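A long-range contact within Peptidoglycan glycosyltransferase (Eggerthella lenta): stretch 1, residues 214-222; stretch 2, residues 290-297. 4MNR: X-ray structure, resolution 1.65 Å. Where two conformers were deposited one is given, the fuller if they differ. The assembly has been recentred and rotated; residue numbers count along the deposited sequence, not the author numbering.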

# COMPACT_ATOMS: atom_id res chain seq x y z
N GLU A 214 -3.88 27.40 15.29
CA GLU A 214 -3.10 28.06 14.26
C GLU A 214 -1.65 27.59 14.32
O GLU A 214 -0.99 27.65 15.36
CB GLU A 214 -3.19 29.58 14.37
CG GLU A 214 -2.34 30.32 13.35
CD GLU A 214 -0.94 30.56 13.86
OE1 GLU A 214 -0.80 30.89 15.05
OE2 GLU A 214 0.02 30.40 13.06
N ILE A 215 -1.16 27.10 13.18
CA ILE A 215 0.25 26.78 13.03
C ILE A 215 0.68 27.39 11.71
O ILE A 215 0.05 27.14 10.68
CB ILE A 215 0.52 25.25 13.02
CG1 ILE A 215 0.07 24.60 14.33
CG2 ILE A 215 2.00 24.99 12.74
CD1 ILE A 215 0.20 23.05 14.36
N GLY A 216 1.71 28.22 11.74
CA GLY A 216 2.20 28.87 10.53
C GLY A 216 1.16 29.71 9.79
O GLY A 216 1.09 29.68 8.56
N ASN A 217 0.34 30.44 10.55
CA ASN A 217 -0.60 31.40 9.97
C ASN A 217 -1.79 30.81 9.20
O ASN A 217 -2.49 31.53 8.49
CB ASN A 217 0.14 32.43 9.11
CG ASN A 217 1.37 32.96 9.82
OD1 ASN A 217 1.29 33.39 10.97
ND2 ASN A 217 2.52 32.89 9.15
N ALA A 218 -2.01 29.51 9.34
CA ALA A 218 -3.27 28.93 8.91
C ALA A 218 -3.61 27.82 9.92
O ALA A 218 -2.89 27.64 10.89
CB ALA A 218 -3.16 28.37 7.50
N THR A 219 -4.69 27.10 9.68
CA THR A 219 -5.28 26.21 10.68
C THR A 219 -4.91 24.73 10.50
O THR A 219 -4.86 24.22 9.38
CB THR A 219 -6.81 26.36 10.64
OG1 THR A 219 -7.16 27.72 10.95
CG2 THR A 219 -7.48 25.45 11.64
N VAL A 220 -4.64 24.05 11.61
CA VAL A 220 -4.58 22.59 11.63
C VAL A 220 -5.75 22.17 12.52
O VAL A 220 -5.95 22.75 13.59
CB VAL A 220 -3.26 22.06 12.23
CG1 VAL A 220 -3.27 20.54 12.31
CG2 VAL A 220 -2.08 22.55 11.41
N SER A 221 -6.52 21.19 12.08
CA SER A 221 -7.71 20.79 12.84
C SER A 221 -7.78 19.29 13.02
O SER A 221 -7.43 18.53 12.11
CB SER A 221 -8.99 21.28 12.15
OG SER A 221 -9.06 22.69 12.07
N ASN A 222 -8.24 18.86 14.19
CA ASN A 222 -8.55 17.46 14.41
C ASN A 222 -9.74 17.09 13.55
O ASN A 222 -10.51 17.97 13.14
CB ASN A 222 -8.91 17.20 15.88
CG ASN A 222 -7.68 17.02 16.76
OD1 ASN A 222 -6.58 16.77 16.26
ND2 ASN A 222 -7.86 17.14 18.06
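Stretch 2 290-297: SPWELAWA

Small side chains let a helix approach a strand closely, and larger ones beside them fill the remaining space; the contact between residues 290-297 and 214-222 is a compact example. At its apolar centre lies Ala295, whose CA-to-CB bond points toward the hairpin. The CB of Ala295 is 3.8 Å from CG2 of Ile215 and 4.0 Å from CG2 of Val220, so one methyl group touches both strands. Ile215, with chi1 in m and chi2 in t, also brings its CG2 to 4.3 Å from CB of Pro291, in the first turn of the helix.

The two tryptophans extend this centre along the strand. Trp292 and Trp296 are one helical turn apart, and each indole receives a methyl group over one face. CB of Ala218 stands 3.5 Å from the centroid of the five-membered ring of Trp292, 18° off the ring normal; CG2 of Val220 takes the corresponding place over Trp296, 4.1 Å from the centroid of its five-membered ring and 23° off the normal. Trp296 reaches further along the strand as well, its CZ2 lying 3.7 Å from CA of Val220 and 3.6 Å from the backbone N of Ser221.

The backbones run alongside this series of contacts. Residues 291-297 are helical, residues 218-221 extended, and their axes run nearly parallel, 12° apart, with a closest approach of 9.0 Å. The spacing between the two stretches is not uniform: CA of Gly216 and CA of Trp292 are 4.5 Å apart, whereas CA of Val220 and CA of Trp296 are separated by 7.0 Å. The close end falls at the type I' turn from Ile215 to Ala218. Gly216 has a positive phi of 57°, which by itself favours glycine, and an ideal CB there would lie 2.5 Å from N of Trp292, a clash.

Toward the polar edge, both indoles turn their N-H groups to a single acceptor. NE1 of Trp292 donates to O of Thr219 at 3.0 Å, and NE1 of Trp296 donates to the same O of Thr219 at 3.1 Å, so one strand carbonyl satisfies two aromatic donors. Near the turn, a water donates to O of Gly216 at 2.7 Å and accepts from N of Trp292 at 3.2 Å, bridging hairpin and helix; it is also hydrogen-bonded to OG of Ser290, 3.0 Å away. That same OG of Ser290 caps the helix by accepting from N of Glu293 at 3.1 Å.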

# COMPACT_ATOMS: atom_id res chain seq x y z
N SER A 290 7.41 26.83 5.43
CA SER A 290 6.01 26.84 5.85
C SER A 290 5.75 25.85 6.97
O SER A 290 5.56 24.66 6.72
CB SER A 290 5.10 26.49 4.66
OG SER A 290 3.74 26.44 5.07
N PRO A 291 5.73 26.35 8.23
CA PRO A 291 5.36 25.52 9.39
C PRO A 291 4.01 24.87 9.21
O PRO A 291 3.79 23.77 9.70
CB PRO A 291 5.30 26.54 10.53
CG PRO A 291 6.27 27.59 10.13
CD PRO A 291 6.20 27.69 8.63
N TRP A 292 3.10 25.55 8.53
CA TRP A 292 1.77 25.00 8.27
C TRP A 292 1.87 23.76 7.38
O TRP A 292 1.24 22.73 7.66
CB TRP A 292 0.89 26.07 7.63
CG TRP A 292 -0.48 25.61 7.30
CD1 TRP A 292 -1.51 25.42 8.16
CD2 TRP A 292 -0.98 25.32 5.99
NE1 TRP A 292 -2.63 25.01 7.47
CE2 TRP A 292 -2.33 24.95 6.13
CE3 TRP A 292 -0.42 25.34 4.71
CZ2 TRP A 292 -3.13 24.59 5.05
CZ3 TRP A 292 -1.21 24.99 3.63
CH2 TRP A 292 -2.55 24.61 3.81
N GLU A 293 2.65 23.84 6.30
CA GLU A 293 2.85 22.69 5.43
C GLU A 293 3.55 21.56 6.19
O GLU A 293 3.23 20.38 6.00
CB GLU A 293 3.65 23.07 4.17
CG GLU A 293 3.68 21.93 3.14
CD GLU A 293 4.50 22.26 1.88
OE1 GLU A 293 4.79 23.46 1.64
OE2 GLU A 293 4.86 21.31 1.14
N LEU A 294 4.51 21.92 7.04
CA LEU A 294 5.25 20.93 7.83
C LEU A 294 4.34 20.20 8.80
O LEU A 294 4.37 18.97 8.92
CB LEU A 294 6.40 21.63 8.58
CG LEU A 294 7.13 20.79 9.63
CD1 LEU A 294 7.74 19.52 9.03
CD2 LEU A 294 8.23 21.63 10.28
N ALA A 295 3.50 20.97 9.49
CA ALA A 295 2.57 20.40 10.45
C ALA A 295 1.61 19.42 9.78
O ALA A 295 1.40 18.31 10.27
CB ALA A 295 1.79 21.51 11.15
N TRP A 296 1.03 19.83 8.66
CA TRP A 296 0.12 18.94 7.94
C TRP A 296 0.82 17.71 7.35
O TRP A 296 0.26 16.62 7.33
CB TRP A 296 -0.63 19.70 6.85
CG TRP A 296 -1.90 20.35 7.36
CD1 TRP A 296 -2.19 21.68 7.39
CD2 TRP A 296 -3.04 19.67 7.90
NE1 TRP A 296 -3.46 21.88 7.91
CE2 TRP A 296 -3.99 20.66 8.24
CE3 TRP A 296 -3.34 18.33 8.15
CZ2 TRP A 296 -5.22 20.34 8.79
CZ3 TRP A 296 -4.57 18.02 8.71
CH2 TRP A 296 -5.49 19.02 9.02
N ALA A 297 2.05 17.88 6.87
CA ALA A 297 2.79 16.73 6.35
C ALA A 297 3.00 15.69 7.44
O ALA A 297 2.91 14.48 7.19
CB ALA A 297 4.14 17.17 5.77
O HOH W 1 3.16 28.49 7.22